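Local coordinates for protein class D beta-lactamase (Fusobacterium nucleatum subsp. polymorphum, PDB 4IED) that probably hydrolyses the ring of beta-lactam antibiotics such as penicillins to give substituted beta-amino acids, as a class D serine beta-lactamase, at residues 122-125 with 126-130; 151-154 with 155-158; 234-237 with 238-241. All coordinates share one frame; numbering follows the deposited sequence.

How the interactions relate
All three contacts are local, each made between neighbours along one continuous run of chain, and they differ mainly in where that run lies. Interaction 1 is part of helix 108-130, with one side buried and the other facing solvent; backbone bonds dominate it. Interaction 2 is the buried start of helix 154-165, the next helix in the chain, where a serine and a glutamate cap the first turn. Interaction 3 lies at the surface, on the opposite side of the chain's centre from interaction 1, with their centres about 31 Å apart; there a turn enters helix 238-249, with an arginine on a turn carbonyl and, in one conformer, a lysine over an aromatic ring.

Interaction 1: residues 122-125 with 126-130; sequences RMQE and GLNKL
Asn128 lies across the carbonyl of Gln124, one turn back along the helix, with its CG 3.1 Å from Gln124 O. Its CG stands beside its own backbone N (chi1 -76°), which folds the amide back over the preceding turn. Gln124 has CG anti to its own backbone N and bends at chi2, which brings its end near Asn128, and the two amide planes meet 39° apart. Lys129 runs back in a similar way, its CG 3.2 Å from Glu125 O, before its chain bends at chi3. Beneath these side chains the backbone repeats regularly: Leu127 N donates to Met123 O at 3.0 Å and an N-H...O angle of 169°, while Lys129 N reaches Glu125 O at 2.9 Å. Gly126 N bonds to Arg122 O in the same series. On the buried side, Leu127 CG rests 3.5 Å from Met123 O; the side chain of Leu127 touches Ile137 and that of Met123 touches Phe144. Arg122 turns its guanidinium back to the carbonyls of Glu117 and Leu118. This is the i to i+4 pattern of an amphipathic alpha-helix, here toward the C-terminal part of helix 108-130, with Met123 and Leu130 packed against helix 62-69.

Interaction 2: residues 151-154 with 155-158; sequences KISA and MEQV
Ile152 and Glu156 cross at a slant, with Ile152 CG1 3.5 Å from Glu156 CB, whereas Gln157 passes the same isoleucine at about a right angle and brings its OE1 to 3.7 Å from Ile152 CG2. Ser153 and Glu156 also form a capping box. Ser153 OG sits between its backbone N and carbonyl carbon (chi1 73°), from where it accepts the N-H of Glu156 at 3.1 Å. In return the extended glutamate reaches back to the N-H of Ser153: OE1 accepts it at 3.0 Å, on the anti side of the carboxylate and 29° out of its plane. The two bonds tie the N-cap residue to the first turn from both directions. Gln157 N to Ser153 O and Val158 N to Ala154 O then start the regular helical bonding. The carboxylate has a second grip, a salt bridge from OE2 to Arg52, which would help hold it turned toward the cap; Gln157 OE1 is bonded to Ser58. The cap opens helix 154-165 directly against the central antiparallel sheet: Ala154 and Val158 pack on strands 29-35 and 221-229, Met155 touches Val32 and is backbone-bonded to Ala49, ending helix 46-49, and Gln157 lies against Trp210 and Val212 of strand 208-216.

Interaction 3: residues 234-237 with 238-241; sequences KFLP and KREE
The Phe235 ring carries Lys238 CE over the centre of one face, 3.8 Å from the ring centroid, in a CH-pi contact. Lys238 NZ lies farther on over the face, 4.8 Å from the same centroid, and adds a cation-pi interaction. Both describe one of two Lys238 conformers. The second flat group, the Arg239 guanidinium, has Leu236 CD2 over one face, 3.8 Å from Arg239 CZ, the two side chains running side by side. The type I beta turn from Phe235 to Lys238, closed by Lys238 N donating to Phe235 O at 3.0 Å, pairs the first two; Leu236 and Arg239 meet one residue further on, where the chain passes into helix 238-249. Leu236 O takes several donors: Arg239 NE at 3.0 Å and Arg239 N at 3.2 Å reach it from opposite faces of its carbonyl plane, and a water that donates to it also accepts from Glu240 N. A bend at chi3 (-70°) carries the arginine head back beside that carbonyl. Glu241 N bonds to Pro237 O, while Glu241 CG passes 3.2 Å from the same oxygen. Arg239 and Leu236 also meet Ile230 and strand 192-200, through Thr197 and Trp199 respectively, and Glu240 OE1 forms a salt bridge with Arg244.

Interaction 1: residues 122-125 with 126-130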
loop_
_atom_site.group_PDB
_atom_site.type_symbol
_atom_site.label_atom_id
_atom_site.label_comp_id
_atom_site.label_asym_id
_atom_site.label_seq_id
_atom_site.Cartn_x
_atom_site.Cartn_y
_atom_site.Cartn_z
ATOM N N ARG A 122 -6.456 -0.777 -20.163
ATOM C CA ARG A 122 -7.232 -1.332 -19.006
ATOM C C ARG A 122 -6.625 -0.840 -17.716
ATOM O O ARG A 122 -7.346 -0.541 -16.742
ATOM C CB ARG A 122 -7.257 -2.853 -19.020
ATOM C CG ARG A 122 -8.105 -3.406 -20.147
ATOM C CD ARG A 122 -8.373 -4.900 -20.040
ATOM N NE ARG A 122 -7.137 -5.647 -20.188
ATOM C CZ ARG A 122 -7.172 -6.983 -20.319
ATOM N NH1 ARG A 122 -8.347 -7.684 -20.234
ATOM N NH2 ARG A 122 -6.044 -7.611 -20.531
ATOM N N MET A 123 -5.313 -0.669 -17.658
ATOM C CA MET A 123 -4.718 -0.157 -16.474
ATOM C C MET A 123 -5.189 1.285 -16.214
ATOM O O MET A 123 -5.510 1.683 -15.119
ATOM C CB MET A 123 -3.168 -0.154 -16.554
ATOM C CG MET A 123 -2.446 0.214 -15.269
ATOM S SD MET A 123 -2.728 -0.863 -13.838
ATOM C CE MET A 123 -1.560 -2.139 -14.278
ATOM N N GLN A 124 -5.147 2.122 -17.257
ATOM C CA GLN A 124 -5.636 3.498 -17.159
ATOM C C GLN A 124 -7.070 3.552 -16.675
ATOM O O GLN A 124 -7.441 4.364 -15.823
ATOM C CB GLN A 124 -5.469 4.243 -18.472
ATOM C CG GLN A 124 -5.841 5.690 -18.350
ATOM C CD GLN A 124 -4.795 6.479 -17.646
ATOM O OE1 GLN A 124 -4.987 6.983 -16.459
ATOM N NE2 GLN A 124 -3.691 6.584 -18.247
ATOM N N GLU A 125 -7.933 2.668 -17.242
ATOM C CA GLU A 125 -9.340 2.677 -16.857
ATOM C C GLU A 125 -9.441 2.338 -15.380
ATOM O O GLU A 125 -10.280 2.916 -14.668
ATOM C CB GLU A 125 -10.062 1.651 -17.731
ATOM C CG GLU A 125 -10.392 2.220 -19.117
ATOM C CD GLU A 125 -10.859 1.277 -20.194
ATOM O OE1 GLU A 125 -11.318 1.907 -21.219
ATOM O OE2 GLU A 125 -10.713 0.002 -20.081
ATOM N N GLY A 126 -8.610 1.425 -14.860
ATOM C CA GLY A 126 -8.579 1.094 -13.464
ATOM C C GLY A 126 -8.183 2.207 -12.514
ATOM O O GLY A 126 -8.830 2.500 -11.516
ATOM N N LEU A 127 -7.083 2.876 -12.905
ATOM C CA LEU A 127 -6.603 4.041 -12.148
ATOM C C LEU A 127 -7.694 5.151 -12.137
ATOM O O LEU A 127 -7.914 5.820 -11.160
ATOM C CB LEU A 127 -5.327 4.627 -12.725
ATOM C CG LEU A 127 -4.056 3.747 -12.676
ATOM C CD1 LEU A 127 -2.831 4.446 -13.309
ATOM C CD2 LEU A 127 -3.757 3.340 -11.267
ATOM N N ASN A 128 -8.376 5.289 -13.284
ATOM C CA ASN A 128 -9.333 6.368 -13.439
ATOM C C ASN A 128 -10.590 6.066 -12.620
ATOM O O ASN A 128 -11.154 6.975 -11.974
ATOM C CB ASN A 128 -9.695 6.563 -14.897
ATOM C CG ASN A 128 -8.596 7.279 -15.677
ATOM O OD1 ASN A 128 -7.566 7.612 -15.102
ATOM N ND2 ASN A 128 -8.796 7.516 -16.920
ATOM N N LYS A 129 -10.984 4.775 -12.580
ATOM C CA LYS A 129 -12.145 4.315 -11.770
ATOM C C LYS A 129 -11.873 4.534 -10.275
ATOM O O LYS A 129 -12.789 4.920 -9.509
ATOM C CB LYS A 129 -12.457 2.900 -12.080
ATOM C CG LYS A 129 -13.213 2.726 -13.365
ATOM C CD LYS A 129 -13.006 1.293 -13.814
ATOM C CE LYS A 129 -13.754 0.374 -12.931
ATOM N NZ LYS A 129 -13.780 -0.946 -13.631
ATOM N N LEU A 130 -10.627 4.283 -9.837
ATOM C CA LEU A 130 -10.177 4.564 -8.503
ATOM C C LEU A 130 -9.878 5.996 -8.163
ATOM O O LEU A 130 -9.643 6.343 -7.015
ATOM C CB LEU A 130 -8.900 3.745 -8.192
ATOM C CG LEU A 130 -9.045 2.240 -8.102
ATOM C CD1 LEU A 130 -7.751 1.508 -8.332
ATOM C CD2 LEU A 130 -9.776 1.766 -6.842
#

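Interaction 2: residues 151-154 with 155-158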
loop_
_atom_site.group_PDB
_atom_site.type_symbol
_atom_site.label_atom_id
_atom_site.label_comp_id
_atom_site.label_asym_id
_atom_site.label_seq_id
_atom_site.Cartn_x
_atom_site.Cartn_y
_atom_site.Cartn_z
ATOM N N LYS A 151 2.023 9.120 -9.074
ATOM C CA LYS A 151 2.283 9.621 -7.703
ATOM C C LYS A 151 0.915 9.692 -6.984
ATOM O O LYS A 151 -0.153 9.902 -7.598
ATOM C CB LYS A 151 2.877 11.016 -7.714
ATOM C CG LYS A 151 4.270 11.158 -8.339
ATOM C CD LYS A 151 4.672 12.609 -8.283
ATOM C CE LYS A 151 6.064 12.746 -8.835
ATOM N NZ LYS A 151 6.425 14.174 -8.818
ATOM N N ILE A 152 0.961 9.470 -5.671
ATOM C CA ILE A 152 -0.155 9.500 -4.740
ATOM C C ILE A 152 0.257 9.971 -3.391
ATOM O O ILE A 152 1.412 9.748 -2.982
ATOM C CB ILE A 152 -0.881 8.117 -4.703
ATOM C CG1 ILE A 152 -2.215 8.206 -3.992
ATOM C CG2 ILE A 152 0.022 7.080 -4.093
ATOM C CD1 ILE A 152 -3.125 6.935 -4.073
ATOM N N SER A 153 -0.617 10.718 -2.691
ATOM C CA SER A 153 -0.295 11.206 -1.372
ATOM C C SER A 153 -0.747 10.287 -0.258
ATOM O O SER A 153 -1.560 9.423 -0.477
ATOM C CB SER A 153 -0.852 12.619 -1.168
ATOM O OG SER A 153 -2.283 12.521 -1.016
ATOM N N ALA A 154 -0.191 10.498 0.941
ATOM C CA ALA A 154 -0.619 9.700 2.107
ATOM C C ALA A 154 -2.128 9.904 2.299
ATOM O O ALA A 154 -2.816 8.966 2.595
ATOM C CB ALA A 154 0.212 10.070 3.373
ATOM N N MET A 155 -2.599 11.142 2.168
ATOM C CA MET A 155 -4.031 11.433 2.391
ATOM C C MET A 155 -4.866 10.669 1.341
ATOM O O MET A 155 -5.931 10.108 1.677
ATOM C CB MET A 155 -4.336 12.945 2.273
ATOM C CG MET A 155 -5.643 13.333 2.864
ATOM S SD MET A 155 -5.614 13.322 4.653
ATOM C CE MET A 155 -4.621 14.617 5.080
ATOM N N GLU A 156 -4.452 10.611 0.096
ATOM C CA GLU A 156 -5.139 9.939 -0.949
ATOM C C GLU A 156 -5.147 8.467 -0.679
ATOM O O GLU A 156 -6.180 7.807 -0.945
ATOM C CB GLU A 156 -4.427 10.300 -2.300
ATOM C CG GLU A 156 -4.848 11.648 -2.852
ATOM C CD GLU A 156 -4.044 12.100 -4.003
ATOM O OE1 GLU A 156 -2.937 11.658 -4.325
ATOM O OE2 GLU A 156 -4.587 13.102 -4.634
ATOM N N GLN A 157 -4.038 7.889 -0.244
ATOM C CA GLN A 157 -3.979 6.442 0.072
ATOM C C GLN A 157 -5.020 6.152 1.167
ATOM O O GLN A 157 -5.778 5.158 1.058
ATOM C CB GLN A 157 -2.629 6.035 0.561
ATOM C CG GLN A 157 -1.502 6.145 -0.472
ATOM C CD GLN A 157 -0.940 4.847 -0.938
ATOM O OE1 GLN A 157 0.346 4.754 -1.263
ATOM N NE2 GLN A 157 -1.707 3.850 -1.029
ATOM N N VAL A 158 -5.074 6.927 2.231
ATOM C CA VAL A 158 -6.001 6.708 3.345
ATOM C C VAL A 158 -7.426 6.728 2.850
ATOM O O VAL A 158 -8.248 5.917 3.284
ATOM C CB VAL A 158 -5.709 7.735 4.457
ATOM C CG1 VAL A 158 -6.855 7.686 5.499
ATOM C CG2 VAL A 158 -4.393 7.424 5.117
#

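Interaction 3: residues 234-237 with 238-241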
loop_
_atom_site.group_PDB
_atom_site.type_symbol
_atom_site.label_atom_id
_atom_site.label_comp_id
_atom_site.label_asym_id
_atom_site.label_seq_id
_atom_site.Cartn_x
_atom_site.Cartn_y
_atom_site.Cartn_z
ATOM N N LYS A 234 18.503 -0.643 6.169
ATOM C CA LYS A 234 18.531 -0.854 7.604
ATOM C C LYS A 234 17.364 -0.131 8.346
ATOM O O LYS A 234 16.979 -0.578 9.445
ATOM C CB LYS A 234 19.893 -0.427 8.209
ATOM C CG LYS A 234 20.983 -1.472 7.988
ATOM C CD LYS A 234 22.075 -1.214 6.954
ATOM C CE LYS A 234 23.305 -0.334 7.302
ATOM N NZ LYS A 234 24.771 -0.659 7.817
ATOM N N PHE A 235 16.863 0.976 7.820
ATOM C CA PHE A 235 15.795 1.785 8.490
ATOM C C PHE A 235 14.432 1.486 7.940
ATOM O O PHE A 235 13.497 2.023 8.486
ATOM C CB PHE A 235 16.115 3.309 8.368
ATOM C CG PHE A 235 16.925 3.893 9.549
ATOM C CD1 PHE A 235 17.665 3.101 10.475
ATOM C CD2 PHE A 235 16.815 5.233 9.787
ATOM C CE1 PHE A 235 18.314 3.684 11.559
ATOM C CE2 PHE A 235 17.515 5.833 10.867
ATOM C CZ PHE A 235 18.228 5.053 11.722
ATOM N N LEU A 236 14.332 0.547 7.016
ATOM C CA LEU A 236 12.978 0.207 6.551
ATOM C C LEU A 236 12.028 -0.326 7.675
ATOM O O LEU A 236 10.861 -0.066 7.608
ATOM C CB LEU A 236 13.068 -0.802 5.409
ATOM C CG LEU A 236 13.626 -0.221 4.108
ATOM C CD1 LEU A 236 13.863 -1.322 3.091
ATOM C CD2 LEU A 236 12.582 0.750 3.507
ATOM N N PRO A 237 12.538 -1.022 8.720
ATOM C CA PRO A 237 11.631 -1.493 9.763
ATOM C C PRO A 237 10.909 -0.359 10.460
ATOM O O PRO A 237 9.886 -0.570 11.125
ATOM C CB PRO A 237 12.590 -2.207 10.702
ATOM C CG PRO A 237 13.662 -2.776 9.799
ATOM C CD PRO A 237 13.914 -1.626 8.812
ATOM N N LYS A 238 11.449 0.865 10.389
ATOM C CA LYS A 238 10.853 2.006 11.093
ATOM C C LYS A 238 9.451 2.337 10.580
ATOM O O LYS A 238 8.682 2.932 11.322
ATOM C CB LYS A 238 11.728 3.276 10.942
ATOM C CG LYS A 238 13.172 3.228 11.522
ATOM C CD LYS A 238 13.399 3.864 12.857
ATOM C CE LYS A 238 14.904 3.952 13.248
ATOM N NZ LYS A 238 15.101 4.125 14.740
ATOM N N ARG A 239 9.160 2.063 9.321
ATOM C CA ARG A 239 7.784 2.357 8.757
ATOM C C ARG A 239 6.737 1.718 9.633
ATOM O O ARG A 239 5.853 2.415 10.171
ATOM C CB ARG A 239 7.680 1.853 7.374
ATOM C CG ARG A 239 8.770 2.330 6.400
ATOM C CD ARG A 239 8.669 1.612 5.096
ATOM N NE ARG A 239 9.058 0.189 5.262
ATOM C CZ ARG A 239 9.220 -0.716 4.302
ATOM N NH1 ARG A 239 9.084 -0.346 3.025
ATOM N NH2 ARG A 239 9.601 -1.926 4.603
ATOM N N GLU A 240 6.830 0.365 9.799
ATOM C CA GLU A 240 5.835 -0.383 10.585
ATOM C C GLU A 240 6.063 -0.119 12.094
ATOM O O GLU A 240 5.065 -0.079 12.824
ATOM C CB GLU A 240 5.991 -1.813 10.265
ATOM C CG GLU A 240 4.973 -2.643 11.067
ATOM C CD GLU A 240 4.759 -4.026 10.477
ATOM O OE1 GLU A 240 3.963 -4.816 11.107
ATOM O OE2 GLU A 240 5.282 -4.439 9.449
ATOM N N GLU A 241 7.290 0.130 12.578
ATOM C CA GLU A 241 7.510 0.417 13.988
ATOM C C GLU A 241 6.710 1.636 14.394
ATOM O O GLU A 241 6.028 1.634 15.434
ATOM C CB GLU A 241 8.995 0.646 14.258
ATOM C CG GLU A 241 9.796 -0.645 14.295
ATOM C CD GLU A 241 11.291 -0.409 14.456
ATOM O OE1 GLU A 241 11.679 0.829 14.743
ATOM O OE2 GLU A 241 12.078 -1.427 14.348
HETATM O O HOH W 1 8.426 -1.371 7.995
#